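Local coordinates for xylose isomerase domain protein (Alicyclobacillus acidocaldarius subsp. acidocaldarius, PDB 3U0H), which adopts the TIM-barrel fold of the xylose isomerase-like family and may act as an isomerase, its substrate not established, at residues Glu53-Phe56 with Gln57-Leu61. Residues are numbered along the deposited sequence; the frame is centred on the assembly and turned at random.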
loop_
_atom_site.group_PDB
_atom_site.type_symbol
_atom_site.label_atom_id
_atom_site.label_comp_id
_atom_site.label_asym_id
_atom_site.label_seq_id
_atom_site.Cartn_x
_atom_site.Cartn_y
_atom_site.Cartn_z
ATOM N N GLU A 53 12.721 25.777 -20.140
ATOM C CA GLU A 53 11.301 25.834 -20.394
ATOM C C GLU A 53 11.009 26.867 -21.452
ATOM O O GLU A 53 10.192 26.655 -22.322
ATOM C CB GLU A 53 10.565 26.108 -19.100
ATOM C CG GLU A 53 9.275 26.870 -19.241
ATOM C CD GLU A 53 8.392 26.649 -18.027
ATOM O OE1 GLU A 53 8.913 26.278 -16.937
ATOM O OE2 GLU A 53 7.179 26.782 -18.196
ATOM N N ALA A 54 11.700 27.979 -21.372
ATOM C CA ALA A 54 11.631 29.026 -22.391
ATOM C C ALA A 54 11.946 28.534 -23.823
ATOM O O ALA A 54 11.289 28.969 -24.761
ATOM C CB ALA A 54 12.542 30.204 -22.006
HETATM N N MSE A 55 12.900 27.612 -23.995
HETATM C CA MSE A 55 13.212 27.057 -25.343
HETATM C C MSE A 55 12.015 26.330 -25.974
HETATM O O MSE A 55 11.761 26.450 -27.180
HETATM C CB MSE A 55 14.347 26.034 -25.291
HETATM C CG MSE A 55 15.653 26.517 -24.718
HETATM SE SE MSE A 55 16.907 25.068 -24.842
HETATM C CE MSE A 55 17.737 25.749 -26.424
ATOM N N PHE A 56 11.340 25.531 -25.159
ATOM C CA PHE A 56 10.105 24.847 -25.585
ATOM C C PHE A 56 8.957 25.836 -25.834
ATOM O O PHE A 56 8.354 25.805 -26.909
ATOM C CB PHE A 56 9.667 23.777 -24.572
ATOM C CG PHE A 56 10.497 22.513 -24.630
ATOM C CD1 PHE A 56 11.823 22.494 -24.173
ATOM C CD2 PHE A 56 9.970 21.353 -25.162
ATOM C CE1 PHE A 56 12.571 21.326 -24.245
ATOM C CE2 PHE A 56 10.710 20.186 -25.213
ATOM C CZ PHE A 56 12.006 20.169 -24.756
ATOM N N GLN A 57 8.684 26.713 -24.864
ATOM C CA GLN A 57 7.548 27.656 -24.966
ATOM C C GLN A 57 7.755 28.721 -26.059
ATOM O O GLN A 57 6.817 29.076 -26.726
ATOM C CB GLN A 57 7.187 28.285 -23.602
ATOM C CG GLN A 57 5.774 28.927 -23.512
ATOM C CD GLN A 57 4.562 27.963 -23.673
ATOM O OE1 GLN A 57 3.518 28.348 -24.240
ATOM N NE2 GLN A 57 4.684 26.731 -23.164
ATOM N N ARG A 58 8.976 29.190 -26.287
ATOM C CA ARG A 58 9.240 30.095 -27.436
ATOM C C ARG A 58 9.019 29.439 -28.803
ATOM O O ARG A 58 8.863 30.146 -29.791
ATOM C CB ARG A 58 10.670 30.658 -27.403
ATOM C CG ARG A 58 10.835 31.817 -26.425
ATOM C CD ARG A 58 12.212 32.500 -26.478
ATOM N NE ARG A 58 12.619 32.975 -27.817
ATOM C CZ ARG A 58 12.090 34.014 -28.487
ATOM N NH1 ARG A 58 11.071 34.730 -28.005
ATOM N NH2 ARG A 58 12.578 34.335 -29.682
ATOM N N ARG A 59 9.037 28.103 -28.861
ATOM C CA ARG A 59 8.879 27.382 -30.122
ATOM C C ARG A 59 7.525 26.644 -30.289
ATOM O O ARG A 59 7.309 25.952 -31.277
ATOM C CB ARG A 59 10.049 26.410 -30.283
ATOM C CG ARG A 59 11.375 27.101 -30.585
ATOM C CD ARG A 59 12.573 26.170 -30.514
ATOM N NE ARG A 59 13.793 26.928 -30.769
ATOM C CZ ARG A 59 14.630 27.402 -29.843
ATOM N NH1 ARG A 59 14.405 27.191 -28.548
ATOM N NH2 ARG A 59 15.712 28.087 -30.221
ATOM N N GLY A 60 6.595 26.784 -29.343
ATOM C CA GLY A 60 5.368 25.991 -29.402
ATOM C C GLY A 60 5.592 24.483 -29.230
ATOM O O GLY A 60 4.823 23.697 -29.780
ATOM N N LEU A 61 6.604 24.056 -28.465
ATOM C CA LEU A 61 6.865 22.610 -28.350
ATOM C C LEU A 61 6.441 21.973 -27.014
ATOM O O LEU A 61 6.500 22.608 -25.999
ATOM C CB LEU A 61 8.352 22.280 -28.656
ATOM C CG LEU A 61 8.819 22.728 -30.068
ATOM C CD1 LEU A 61 10.325 22.679 -30.177
ATOM C CD2 LEU A 61 8.174 21.936 -31.204
#
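Phe56 and Leu61 meet at the rim of an aromatic ring: Leu61 O lies at the ring's edge, in its plane and 3.8 Å from Phe56 CD2, while Leu61 CB approaches the same CD2 at 4.0 Å, the two side chains crossing at about a right angle. A second flat group, the guanidinium of Arg59, has Met55 CA in plane at its edge, and Arg59 NH1 donates to Met55 O over 3.1 Å. NH1 comes at the side of the carbonyl, with a C=O...N angle of 106°. The CG of Arg59 stands beside its own backbone N (chi1 -72°), and the extended run from CG to NE then carries the guanidinium alongside the selenomethionine Met55; Met55 CB is 3.5 Å from Arg59 NH1.

The backbone illustrates how a helix is brought to a stop. Helix 49-57 keeps its regular bonds from Gln57 N to Glu53 O and from Arg58 N to Ala54 O (2.8 Å); Gly60 then takes a positive phi of 66°, and the chain closes in a Schellman motif. Its defining pair is Leu61 N to Phe56 O, at 2.9 Å, and a weak bond from Gly60 N to Gln57 O. Arg59 N is an additional donor to Phe56 O, reaching it from the opposite face of the carbonyl plane to Leu61 N. Leu61 is buried and packs on Ala25 of helix 18-27, and Phe56 on Leu40 of helix 37-47, just before strand 62-67 enters the barrel.

Arg59 NE forms a salt bridge with Asp23, which ties the helix end to helix 18-27. Arg26 is also near, and Asp23 and the negative end of the helix dipole probably offset that neighbouring positive charge.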